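Local coordinates for peptide chain release factor subunit 1 (Aeropyrum pernix, PDB 3AGK), which probably directs the termination of translation in response to the stop codons UAA, UAG and UGA, paired with a GTP-binding partner subunit, at residues Asn140-Ile145 and Gly217-Val222; Lys167-Phe172 and Phe199-Glu204; Leu209-Ala214 and Tyr239-Leu244; Gly221-Gly226 and Ile247-Leu252. All blocks are in the same frame, centred on the assembly; numbering follows the deposited sequence.

Contact 1: Asn140-Ile145 and Gly217-Val222; sequences NNAIGI and GVLKGV
Strands 142-145 and 219-222 run parallel, their short axes 4.6 Å apart at closest approach and inclined by 30°, and three backbone hydrogen bonds tie them. Ala142 N reaches Val218 O (3.0 Å) nearly along the C=O axis. Ala142 O takes Lys220 N at 2.8 Å, an almost straight bond (170° at the hydrogen) lying in the carbonyl plane. Further on, Gly144 N bonds to Gly221 O at 2.9 Å. Ala142 is thus gripped through both its N-H and its C=O. The pairing steps from Ala142-Leu219 to Ile143-Gly221, so the second strand has one residue extra and the pair carries a beta bulge at Lys220. These are neighbouring strands in the mixed sheet of eRF1 domain 2, the place where the antiparallel meander 142-170 meets parallel strand 219-226. Gly217, with positive phi, ends the intervening helix in a Schellman motif and turns the chain into the second strand. On the face shared by Ala142 and Leu219, Ala142 CB sits against Val218 CG1 (3.6 Å). Leu219, with CG anti to the backbone N, swings CD1 back to 3.5 Å from Gly144 N, over a glycine that offers no side chain. On the other face Ile143 CD1 reaches across to Gly221 N at 3.8 Å, and a CB on Gly221 would be tight against this methyl. At the exposed end, Lys220 curls its bent chain past a carbonyl, CG 3.1 Å from Asn140 O, while the Asn140 side chain crosses that of Val218 at about a right angle, ND2 meeting CG2.

Contact 2: Lys167-Phe172 and Phe199-Glu204; sequences KELEGF and FKKVGE
Leu169 turns CG anti to its carbonyl carbon (chi1 -66°), and Lys201 sends its own CG anti to the backbone N (chi1 -166°), so the two side chains slide past each other in opposite directions. This is helix-on-sheet packing within eRF1 domain 2: helix 188-215 packs along one face of the mixed sheet, here over edge strand 162-170, at one side of the sheet. The short segments run nearly antiparallel, at 169°, with 9.5 Å between the axes at closest approach. One methyl carries most of the contact. Leu169 CD2 meets the aliphatic part of the lysine, 3.8 Å from Lys201 CG and 4.0 Å from Lys201 CD, and also comes within 4.4 Å of Val202 CG2. Val202 is buried and continues inward to Ala153 on the adjacent strand 152-159 and Ile146 on strand 142-149 beyond it, whereas Lys201 lies at the exposed margin. The apolar stem of Lys201 therefore carries the hydrophobic layer past Leu169 toward the margin, while its charged end stays near the surface. No hydrogen bond joins the two segments. A bend at chi3 of Lys201 turns the amino group over the strand end, where NZ stands 3.5 Å from Glu170 O and 4.4 Å from Gly171 CA.

Contact 3: Leu209-Ala214 and Tyr239-Leu244; sequences LLVPLA and YLDYRL
The apolar interactions centre on Leu244, whose branches spread against helix 209-214. Its CD1 lies 3.6 Å from Leu210 CB, its CG 3.7 Å from Val211 CG2, and its CD2 4.2 Å from Ala214 CB, with Leu219 of the underlying sheet closing the group. An alanine here would remove CG and both methyls, and would probably loosen the packing of the short helix on Leu210, Val211 and Ala214. Val211 CG2 also rests on the carboxylate carbon, Asp241 CG, at 3.8 Å. The second kind is a methyl over a flat cation: Val211, with CG1 anti to the backbone N, sets that methyl 3.4 Å above the plane of the Arg243 guanidinium, over its centre. Polar bonds hold this plane in place. Arg243 NH2 forms a salt bridge with Asp241 OD1 at 2.7 Å; as a hydrogen bond it is weak, with 126° at the hydrogen. NH1 is engaged by Glu215 just beyond the helix segment. Asp241 OD2 also accepts from Arg243 N, but its modelled place is less certain. With Asp241 at the N-cap and its carboxylate bonded to a first-turn N-H, the arrangement is that of a capped helix start, seated against the C-terminal end of helix 188-215.

Contact 4: Gly221-Gly226 and Ile247-Leu252; sequences GVIVAG and ILAPEL
Water 1, the best-held polar atom, has three partners: it accepts from Val224 N at 2.9 Å and can donate to Glu251 O at 2.9 Å and, at longer range, to Ala249 O at 3.3 Å, not necessarily to both at once. It links loop 247-252 to the strand where the direct backbone bonds between these segments end. Before that, the backbones meet in a single bridge, Val222 with Leu248. Ala249 N gives a nearly straight bond to Val222 O (2.8 Å, 175° at the hydrogen), in the carbonyl plane. The return bond from Val222 N to Ile247 O, at 3.0 Å, is more bent, 139° at the hydrogen, and its donor lies above the carbonyl plane. Leu248 starts away from the strand, but its chi1 of -126°, close to eclipsed, brings both methyls back. CD1 presses on Val224 CG2 at 3.5 Å, tighter than usual contact, and CD2 rests on Val222 CB at 3.8 Å. An alanine here would remove both methyls and would probably loosen the loop against Val222, Val224 and Leu240. Leu252 CD2 meets Val224 CB at 4.1 Å, continuing the same apolar face. Beyond the water the chain rejoins through a backbone bond between Val224 and Val253. The segment is the return of a beta-alpha-beta crossover, leading from strand 219-226 through two short helices into the parallel edge strand 253-254.

How the contacts relate
From the N terminus, segment 140-145 opens the domain 2 sheet, and contact 1 closes the long loop back to it at 217-222. Contact 2 is nested inside that loop, joining edge strand 162-170 to helix 188-215. Contact 3 uses the same helix further on, in series with contact 2, and crosses contact 1, since 209-214 precedes 217-222 and 239-244 follows it. Contact 4 begins on strand 219-226, where contact 1 ends, sharing Gly221 and Val222, and crosses contact 3. Leu219 packs on Leu210, joining contacts 1 and 3, and Leu240 on Leu248, joining 3 and 4. Together they join strands 142-149 and 219-226, strand 162-170 to helix 188-215, that helix to 242-245, and the next loop back to strand 219-226.

Contact 1: Asn140-Ile145 and Gly217-Val222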
loop_
_atom_site.group_PDB
_atom_site.type_symbol
_atom_site.label_atom_id
_atom_site.label_comp_id
_atom_site.label_asym_id
_atom_site.label_seq_id
_atom_site.Cartn_x
_atom_site.Cartn_y
_atom_site.Cartn_z
ATOM N N ASN A 140 -3.863 5.392 8.043
ATOM C CA ASN A 140 -2.831 6.397 8.159
ATOM C C ASN A 140 -1.757 5.894 9.109
ATOM O O ASN A 140 -1.600 6.419 10.207
ATOM C CB ASN A 140 -3.420 7.711 8.670
ATOM C CG ASN A 140 -4.317 8.389 7.646
ATOM O OD1 ASN A 140 -5.065 9.313 7.975
ATOM N ND2 ASN A 140 -4.241 7.934 6.396
ATOM N N ASN A 141 -1.031 4.859 8.696
ATOM C CA ASN A 141 0.011 4.292 9.543
ATOM C C ASN A 141 1.346 4.055 8.833
ATOM O O ASN A 141 2.112 3.174 9.213
ATOM C CB ASN A 141 -0.475 2.993 10.193
ATOM C CG ASN A 141 -0.713 1.886 9.188
ATOM O OD1 ASN A 141 -1.104 0.784 9.563
ATOM N ND2 ASN A 141 -0.471 2.167 7.910
ATOM N N ALA A 142 1.624 4.838 7.801
ATOM C CA ALA A 142 2.838 4.634 7.019
ATOM C C ALA A 142 4.084 5.222 7.697
ATOM O O ALA A 142 4.050 6.316 8.282
ATOM C CB ALA A 142 2.667 5.212 5.622
ATOM N N ILE A 143 5.170 4.469 7.611
ATOM C CA ILE A 143 6.488 4.914 8.045
ATOM C C ILE A 143 7.461 4.964 6.860
ATOM O O ILE A 143 7.604 3.982 6.117
ATOM C CB ILE A 143 7.057 3.954 9.104
ATOM C CG1 ILE A 143 6.091 3.858 10.292
ATOM C CG2 ILE A 143 8.478 4.369 9.514
ATOM C CD1 ILE A 143 5.886 5.180 11.008
ATOM N N GLY A 144 8.106 6.115 6.676
ATOM C CA GLY A 144 9.158 6.269 5.683
ATOM C C GLY A 144 10.479 5.872 6.320
ATOM O O GLY A 144 10.679 6.035 7.514
ATOM N N ILE A 145 11.374 5.305 5.530
ATOM C CA ILE A 145 12.693 4.925 6.024
ATOM C C ILE A 145 13.756 5.414 5.039
ATOM O O ILE A 145 13.632 5.198 3.821
ATOM C CB ILE A 145 12.815 3.406 6.191
ATOM C CG1 ILE A 145 11.611 2.868 6.964
ATOM C CG2 ILE A 145 14.159 3.025 6.876
ATOM C CD1 ILE A 145 11.179 1.520 6.495
ATOM N N GLY A 217 -1.524 12.961 5.108
ATOM C CA GLY A 217 -1.741 12.466 6.464
ATOM C C GLY A 217 -1.459 10.983 6.672
ATOM O O GLY A 217 -1.514 10.472 7.788
ATOM N N VAL A 218 -1.167 10.299 5.575
ATOM C CA VAL A 218 -0.823 8.890 5.571
ATOM C C VAL A 218 0.513 8.588 6.263
ATOM O O VAL A 218 0.656 7.563 6.940
ATOM C CB VAL A 218 -0.734 8.391 4.126
ATOM C CG1 VAL A 218 -0.094 7.029 4.082
ATOM C CG2 VAL A 218 -2.112 8.378 3.491
ATOM N N LEU A 219 1.500 9.459 6.071
ATOM C CA LEU A 219 2.813 9.244 6.673
ATOM C C LEU A 219 2.809 9.731 8.107
ATOM O O LEU A 219 2.548 10.902 8.361
ATOM C CB LEU A 219 3.915 9.974 5.892
ATOM C CG LEU A 219 5.343 9.436 6.038
ATOM C CD1 LEU A 219 5.420 8.008 5.492
ATOM C CD2 LEU A 219 6.371 10.342 5.306
ATOM N N LYS A 220 3.127 8.837 9.037
ATOM C CA LYS A 220 3.162 9.191 10.452
ATOM C C LYS A 220 4.576 9.402 11.001
ATOM O O LYS A 220 4.757 10.021 12.048
ATOM C CB LYS A 220 2.418 8.140 11.285
ATOM C CG LYS A 220 0.913 8.119 11.023
ATOM C CD LYS A 220 0.190 9.272 11.715
ATOM C CE LYS A 220 -0.597 8.772 12.936
ATOM N NZ LYS A 220 -1.342 9.851 13.656
ATOM N N GLY A 221 5.580 8.892 10.301
ATOM C CA GLY A 221 6.937 9.019 10.791
ATOM C C GLY A 221 7.988 8.667 9.771
ATOM O O GLY A 221 7.675 8.105 8.719
ATOM N N VAL A 222 9.241 8.985 10.095
ATOM C CA VAL A 222 10.370 8.636 9.234
ATOM C C VAL A 222 11.488 8.105 10.091
ATOM O O VAL A 222 11.859 8.710 11.095
ATOM C CB VAL A 222 10.880 9.849 8.428
ATOM C CG1 VAL A 222 12.113 9.467 7.565
ATOM C CG2 VAL A 222 9.745 10.416 7.566
#

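Contact 2: Lys167-Phe172 and Phe199-Glu204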
loop_
_atom_site.group_PDB
_atom_site.type_symbol
_atom_site.label_atom_id
_atom_site.label_comp_id
_atom_site.label_asym_id
_atom_site.label_seq_id
_atom_site.Cartn_x
_atom_site.Cartn_y
_atom_site.Cartn_z
ATOM N N LYS A 167 13.368 3.631 -3.665
ATOM C CA LYS A 167 14.473 4.152 -4.447
ATOM C C LYS A 167 15.792 3.789 -3.775
ATOM O O LYS A 167 15.904 3.808 -2.538
ATOM C CB LYS A 167 14.364 5.675 -4.550
ATOM C CG LYS A 167 15.398 6.312 -5.468
ATOM C CD LYS A 167 14.937 6.272 -6.909
ATOM C CE LYS A 167 16.059 6.662 -7.853
ATOM N NZ LYS A 167 15.531 7.090 -9.177
ATOM N N GLU A 168 16.777 3.451 -4.601
ATOM C CA GLU A 168 18.164 3.318 -4.172
ATOM C C GLU A 168 19.024 4.341 -4.933
ATOM O O GLU A 168 18.746 4.646 -6.092
ATOM C CB GLU A 168 18.666 1.884 -4.394
ATOM C CG GLU A 168 17.897 0.848 -3.546
ATOM C CD GLU A 168 18.601 -0.492 -3.431
ATOM O OE1 GLU A 168 19.622 -0.577 -2.709
ATOM O OE2 GLU A 168 18.123 -1.466 -4.052
ATOM N N LEU A 169 20.046 4.882 -4.273
ATOM C CA LEU A 169 20.863 5.939 -4.856
ATOM C C LEU A 169 22.300 5.642 -4.545
ATOM O O LEU A 169 22.602 5.069 -3.491
ATOM C CB LEU A 169 20.523 7.305 -4.257
ATOM C CG LEU A 169 19.152 7.939 -4.484
ATOM C CD1 LEU A 169 18.184 7.541 -3.390
ATOM C CD2 LEU A 169 19.292 9.442 -4.504
ATOM N N GLU A 170 23.175 6.044 -5.465
ATOM C CA GLU A 170 24.623 5.936 -5.314
ATOM C C GLU A 170 25.286 7.267 -5.643
ATOM O O GLU A 170 24.788 8.038 -6.477
ATOM C CB GLU A 170 25.202 4.921 -6.297
ATOM C CG GLU A 170 24.511 3.594 -6.352
ATOM C CD GLU A 170 25.485 2.479 -6.676
ATOM O OE1 GLU A 170 25.723 2.219 -7.879
ATOM O OE2 GLU A 170 26.024 1.877 -5.719
ATOM N N GLY A 171 26.437 7.501 -5.021
ATOM C CA GLY A 171 27.256 8.659 -5.310
ATOM C C GLY A 171 28.717 8.266 -5.413
ATOM O O GLY A 171 29.129 7.201 -4.936
ATOM N N PHE A 172 29.507 9.123 -6.052
ATOM C CA PHE A 172 30.947 8.928 -6.083
ATOM C C PHE A 172 31.582 9.697 -4.932
ATOM O O PHE A 172 31.316 10.887 -4.748
ATOM C CB PHE A 172 31.540 9.382 -7.415
ATOM C CG PHE A 172 33.025 9.170 -7.513
ATOM C CD1 PHE A 172 33.549 7.891 -7.619
ATOM C CD2 PHE A 172 33.892 10.241 -7.479
ATOM C CE1 PHE A 172 34.909 7.687 -7.697
ATOM C CE2 PHE A 172 35.258 10.046 -7.566
ATOM C CZ PHE A 172 35.765 8.764 -7.667
ATOM N N PHE A 199 24.102 14.097 -0.346
ATOM C CA PHE A 199 23.074 14.246 0.689
ATOM C C PHE A 199 21.915 15.095 0.218
ATOM O O PHE A 199 20.781 14.878 0.640
ATOM C CB PHE A 199 23.655 14.827 1.979
ATOM C CG PHE A 199 24.430 13.833 2.790
ATOM C CD1 PHE A 199 24.438 12.477 2.432
ATOM C CD2 PHE A 199 25.150 14.239 3.901
ATOM C CE1 PHE A 199 25.159 11.550 3.172
ATOM C CE2 PHE A 199 25.879 13.314 4.652
ATOM C CZ PHE A 199 25.874 11.957 4.287
ATOM N N LYS A 200 22.196 16.068 -0.649
ATOM C CA LYS A 200 21.138 16.884 -1.231
ATOM C C LYS A 200 20.294 16.076 -2.201
ATOM O O LYS A 200 19.080 16.224 -2.232
ATOM C CB LYS A 200 21.702 18.134 -1.933
ATOM C CG LYS A 200 22.025 19.284 -0.975
ATOM C CD LYS A 200 22.976 20.327 -1.604
ATOM C CE LYS A 200 23.410 21.348 -0.552
ATOM N NZ LYS A 200 24.353 22.383 -1.064
ATOM N N LYS A 201 20.947 15.248 -3.012
ATOM C CA LYS A 201 20.238 14.319 -3.885
ATOM C C LYS A 201 19.327 13.379 -3.052
ATOM O O LYS A 201 18.148 13.235 -3.344
ATOM C CB LYS A 201 21.240 13.510 -4.710
ATOM C CG LYS A 201 20.646 12.755 -5.895
ATOM C CD LYS A 201 21.689 11.835 -6.551
ATOM C CE LYS A 201 23.095 12.449 -6.505
ATOM N NZ LYS A 201 24.195 11.471 -6.831
ATOM N N VAL A 202 19.882 12.755 -2.015
ATOM C CA VAL A 202 19.104 11.883 -1.134
ATOM C C VAL A 202 17.951 12.655 -0.505
ATOM O O VAL A 202 16.804 12.194 -0.512
ATOM C CB VAL A 202 19.992 11.272 -0.035
ATOM C CG1 VAL A 202 19.171 10.326 0.915
ATOM C CG2 VAL A 202 21.155 10.527 -0.681
ATOM N N GLY A 203 18.258 13.838 0.021
ATOM C CA GLY A 203 17.250 14.703 0.611
ATOM C C GLY A 203 16.111 15.033 -0.331
ATOM O O GLY A 203 14.936 14.902 0.027
ATOM N N GLU A 204 16.459 15.468 -1.543
ATOM C CA GLU A 204 15.463 15.745 -2.578
ATOM C C GLU A 204 14.651 14.518 -2.995
ATOM O O GLU A 204 13.426 14.576 -3.110
ATOM C CB GLU A 204 16.139 16.340 -3.810
ATOM C CG GLU A 204 16.446 17.814 -3.674
ATOM C CD GLU A 204 17.301 18.325 -4.827
ATOM O OE1 GLU A 204 17.399 17.596 -5.841
ATOM O OE2 GLU A 204 17.878 19.431 -4.697
#

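Contact 3: Leu209-Ala214 and Tyr239-Leu244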
loop_
_atom_site.group_PDB
_atom_site.type_symbol
_atom_site.label_atom_id
_atom_site.label_comp_id
_atom_site.label_asym_id
_atom_site.label_seq_id
_atom_site.Cartn_x
_atom_site.Cartn_y
_atom_site.Cartn_z
ATOM N N LEU A 209 9.428 11.696 -2.629
ATOM C CA LEU A 209 8.700 10.454 -2.376
ATOM C C LEU A 209 7.809 10.501 -1.136
ATOM O O LEU A 209 6.719 9.941 -1.136
ATOM C CB LEU A 209 9.676 9.285 -2.275
ATOM C CG LEU A 209 10.367 8.950 -3.600
ATOM C CD1 LEU A 209 11.585 8.098 -3.351
ATOM C CD2 LEU A 209 9.388 8.257 -4.561
ATOM N N LEU A 210 8.263 11.175 -0.084
ATOM C CA LEU A 210 7.625 11.033 1.227
ATOM C C LEU A 210 6.714 12.204 1.616
ATOM O O LEU A 210 5.686 12.008 2.273
ATOM C CB LEU A 210 8.684 10.789 2.316
ATOM C CG LEU A 210 9.091 9.369 2.762
ATOM C CD1 LEU A 210 8.515 8.235 1.905
ATOM C CD2 LEU A 210 10.611 9.218 2.954
ATOM N N VAL A 211 7.075 13.414 1.205
ATOM C CA VAL A 211 6.291 14.598 1.572
ATOM C C VAL A 211 4.812 14.567 1.128
ATOM O O VAL A 211 3.937 14.979 1.878
ATOM C CB VAL A 211 6.971 15.905 1.099
ATOM C CG1 VAL A 211 5.971 17.087 1.121
ATOM C CG2 VAL A 211 8.221 16.193 1.943
ATOM N N PRO A 212 4.525 14.095 -0.095
ATOM C CA PRO A 212 3.100 14.011 -0.453
ATOM C C PRO A 212 2.339 13.093 0.510
ATOM O O PRO A 212 1.227 13.413 0.932
ATOM C CB PRO A 212 3.125 13.400 -1.852
ATOM C CG PRO A 212 4.474 13.764 -2.397
ATOM C CD PRO A 212 5.405 13.728 -1.218
ATOM N N LEU A 213 2.948 11.961 0.851
ATOM C CA LEU A 213 2.376 11.045 1.823
ATOM C C LEU A 213 2.127 11.751 3.153
ATOM O O LEU A 213 1.075 11.571 3.770
ATOM C CB LEU A 213 3.298 9.843 2.013
ATOM C CG LEU A 213 3.085 8.671 1.048
ATOM C CD1 LEU A 213 2.834 9.147 -0.377
ATOM C CD2 LEU A 213 4.256 7.699 1.094
ATOM N N ALA A 214 3.088 12.565 3.585
ATOM C CA ALA A 214 2.972 13.276 4.851
ATOM C C ALA A 214 1.863 14.318 4.776
ATOM O O ALA A 214 1.156 14.577 5.761
ATOM C CB ALA A 214 4.289 13.929 5.223
ATOM N N TYR A 239 19.187 18.809 4.287
ATOM C CA TYR A 239 18.826 17.884 3.216
ATOM C C TYR A 239 17.364 17.477 3.215
ATOM O O TYR A 239 16.704 17.474 2.167
ATOM C CB TYR A 239 19.752 16.671 3.267
ATOM C CG TYR A 239 21.196 17.132 3.382
ATOM C CD1 TYR A 239 21.927 16.930 4.544
ATOM C CD2 TYR A 239 21.804 17.833 2.333
ATOM C CE1 TYR A 239 23.245 17.391 4.652
ATOM C CE2 TYR A 239 23.122 18.278 2.425
ATOM C CZ TYR A 239 23.830 18.061 3.587
ATOM O OH TYR A 239 25.121 18.499 3.692
ATOM N N LEU A 240 16.856 17.145 4.391
ATOM C CA LEU A 240 15.515 16.603 4.511
ATOM C C LEU A 240 14.495 17.732 4.638
ATOM O O LEU A 240 14.634 18.604 5.498
ATOM C CB LEU A 240 15.455 15.693 5.730
ATOM C CG LEU A 240 14.437 14.557 5.729
ATOM C CD1 LEU A 240 14.617 13.690 4.494
ATOM C CD2 LEU A 240 14.564 13.732 7.016
ATOM N N ASP A 241 13.484 17.726 3.771
ATOM C CA ASP A 241 12.375 18.677 3.879
ATOM C C ASP A 241 11.859 18.767 5.322
ATOM O O ASP A 241 11.708 17.754 5.999
ATOM C CB ASP A 241 11.226 18.290 2.935
ATOM C CG ASP A 241 10.078 19.306 2.952
ATOM O OD1 ASP A 241 9.855 19.968 1.920
ATOM O OD2 ASP A 241 9.394 19.450 3.989
ATOM N N TYR A 242 11.579 19.986 5.773
ATOM C CA TYR A 242 11.109 20.231 7.130
ATOM C C TYR A 242 9.830 19.467 7.499
ATOM O O TYR A 242 9.660 19.080 8.659
ATOM C CB TYR A 242 10.899 21.732 7.368
ATOM C CG TYR A 242 9.656 22.294 6.706
ATOM C CD1 TYR A 242 9.665 22.672 5.365
ATOM C CD2 TYR A 242 8.479 22.461 7.423
ATOM C CE1 TYR A 242 8.526 23.197 4.755
ATOM C CE2 TYR A 242 7.338 22.983 6.824
ATOM C CZ TYR A 242 7.366 23.346 5.489
ATOM O OH TYR A 242 6.238 23.863 4.896
ATOM N N ARG A 243 8.926 19.258 6.535
ATOM C CA ARG A 243 7.729 18.444 6.803
ATOM C C ARG A 243 8.102 17.038 7.240
ATOM O O ARG A 243 7.388 16.430 8.034
ATOM C CB ARG A 243 6.792 18.366 5.600
ATOM C CG ARG A 243 6.115 19.672 5.273
ATOM C CD ARG A 243 6.696 20.240 4.014
ATOM N NE ARG A 243 5.730 20.253 2.929
ATOM C CZ ARG A 243 6.048 20.525 1.671
ATOM N NH1 ARG A 243 5.117 20.523 0.728
ATOM N NH2 ARG A 243 7.303 20.786 1.357
ATOM N N LEU A 244 9.214 16.520 6.717
ATOM C CA LEU A 244 9.673 15.197 7.126
ATOM C C LEU A 244 10.473 15.276 8.427
ATOM O O LEU A 244 10.403 14.385 9.285
ATOM C CB LEU A 244 10.513 14.560 6.025
ATOM C CG LEU A 244 9.795 14.296 4.702
ATOM C CD1 LEU A 244 10.680 13.467 3.785
ATOM C CD2 LEU A 244 8.479 13.583 4.954
#

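Contact 4: Gly221-Gly226 and Ile247-Leu252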
loop_
_atom_site.group_PDB
_atom_site.type_symbol
_atom_site.label_atom_id
_atom_site.label_comp_id
_atom_site.label_asym_id
_atom_site.label_seq_id
_atom_site.Cartn_x
_atom_site.Cartn_y
_atom_site.Cartn_z
ATOM N N GLY A 221 5.580 8.892 10.301
ATOM C CA GLY A 221 6.937 9.019 10.791
ATOM C C GLY A 221 7.988 8.667 9.771
ATOM O O GLY A 221 7.675 8.105 8.719
ATOM N N VAL A 222 9.241 8.985 10.095
ATOM C CA VAL A 222 10.370 8.636 9.234
ATOM C C VAL A 222 11.488 8.105 10.091
ATOM O O VAL A 222 11.859 8.710 11.095
ATOM C CB VAL A 222 10.880 9.849 8.428
ATOM C CG1 VAL A 222 12.113 9.467 7.565
ATOM C CG2 VAL A 222 9.745 10.416 7.566
ATOM N N ILE A 223 12.004 6.946 9.721
ATOM C CA ILE A 223 13.170 6.412 10.398
ATOM C C ILE A 223 14.381 6.750 9.548
ATOM O O ILE A 223 14.394 6.500 8.328
ATOM C CB ILE A 223 13.073 4.887 10.546
ATOM C CG1 ILE A 223 11.929 4.513 11.497
ATOM C CG2 ILE A 223 14.396 4.317 11.056
ATOM C CD1 ILE A 223 11.540 3.041 11.425
ATOM N N VAL A 224 15.394 7.336 10.168
ATOM C CA VAL A 224 16.666 7.484 9.467
ATOM C C VAL A 224 17.652 6.487 10.085
ATOM O O VAL A 224 17.830 6.458 11.296
ATOM C CB VAL A 224 17.227 8.947 9.495
ATOM C CG1 VAL A 224 18.603 9.019 8.797
ATOM C CG2 VAL A 224 16.249 9.897 8.846
ATOM N N ALA A 225 18.259 5.658 9.239
ATOM C CA ALA A 225 19.193 4.622 9.681
ATOM C C ALA A 225 20.444 4.628 8.816
ATOM O O ALA A 225 20.510 5.321 7.816
ATOM C CB ALA A 225 18.542 3.256 9.608
ATOM N N GLY A 226 21.418 3.820 9.197
ATOM C CA GLY A 226 22.617 3.681 8.400
ATOM C C GLY A 226 23.789 3.303 9.277
ATOM O O GLY A 226 23.701 3.350 10.511
ATOM N N ILE A 247 8.549 14.842 11.732
ATOM C CA ILE A 247 8.035 13.531 12.146
ATOM C C ILE A 247 9.124 12.473 12.097
ATOM O O ILE A 247 8.856 11.282 11.916
ATOM C CB ILE A 247 6.845 13.078 11.275
ATOM C CG1 ILE A 247 7.248 13.057 9.803
ATOM C CG2 ILE A 247 5.637 14.011 11.478
ATOM C CD1 ILE A 247 6.199 12.453 8.910
ATOM N N LEU A 248 10.360 12.930 12.235
ATOM C CA LEU A 248 11.498 12.039 12.321
ATOM C C LEU A 248 11.382 11.272 13.633
ATOM O O LEU A 248 11.073 11.865 14.673
ATOM C CB LEU A 248 12.785 12.863 12.316
ATOM C CG LEU A 248 13.799 12.474 11.252
ATOM C CD1 LEU A 248 14.351 11.084 11.536
ATOM C CD2 LEU A 248 13.161 12.533 9.871
ATOM N N ALA A 249 11.611 9.961 13.598
ATOM C CA ALA A 249 11.652 9.205 14.842
ATOM C C ALA A 249 12.824 9.751 15.643
ATOM O O ALA A 249 13.865 10.094 15.081
ATOM C CB ALA A 249 11.775 7.663 14.596
ATOM N N PRO A 250 12.662 9.836 16.963
ATOM C CA PRO A 250 13.645 10.543 17.791
ATOM C C PRO A 250 15.050 9.961 17.658
ATOM O O PRO A 250 16.020 10.706 17.632
ATOM C CB PRO A 250 13.114 10.332 19.212
ATOM C CG PRO A 250 12.323 9.041 19.129
ATOM C CD PRO A 250 11.697 9.060 17.765
ATOM N N GLU A 251 15.148 8.642 17.551
ATOM C CA GLU A 251 16.426 7.947 17.637
ATOM C C GLU A 251 16.882 7.471 16.262
ATOM O O GLU A 251 16.104 6.890 15.504
ATOM C CB GLU A 251 16.292 6.744 18.580
ATOM C CG GLU A 251 17.575 6.304 19.261
ATOM C CD GLU A 251 17.713 6.847 20.675
ATOM O OE1 GLU A 251 17.254 7.981 20.932
ATOM O OE2 GLU A 251 18.291 6.136 21.529
ATOM N N LEU A 252 18.148 7.720 15.948
ATOM C CA LEU A 252 18.737 7.249 14.709
ATOM C C LEU A 252 19.078 5.786 14.883
ATOM O O LEU A 252 19.510 5.382 15.959
ATOM C CB LEU A 252 20.011 8.036 14.399
ATOM C CG LEU A 252 19.837 9.542 14.203
ATOM C CD1 LEU A 252 21.142 10.173 13.785
ATOM C CD2 LEU A 252 18.764 9.831 13.168
HETATM O O HOH W 1 15.165 7.925 13.018
#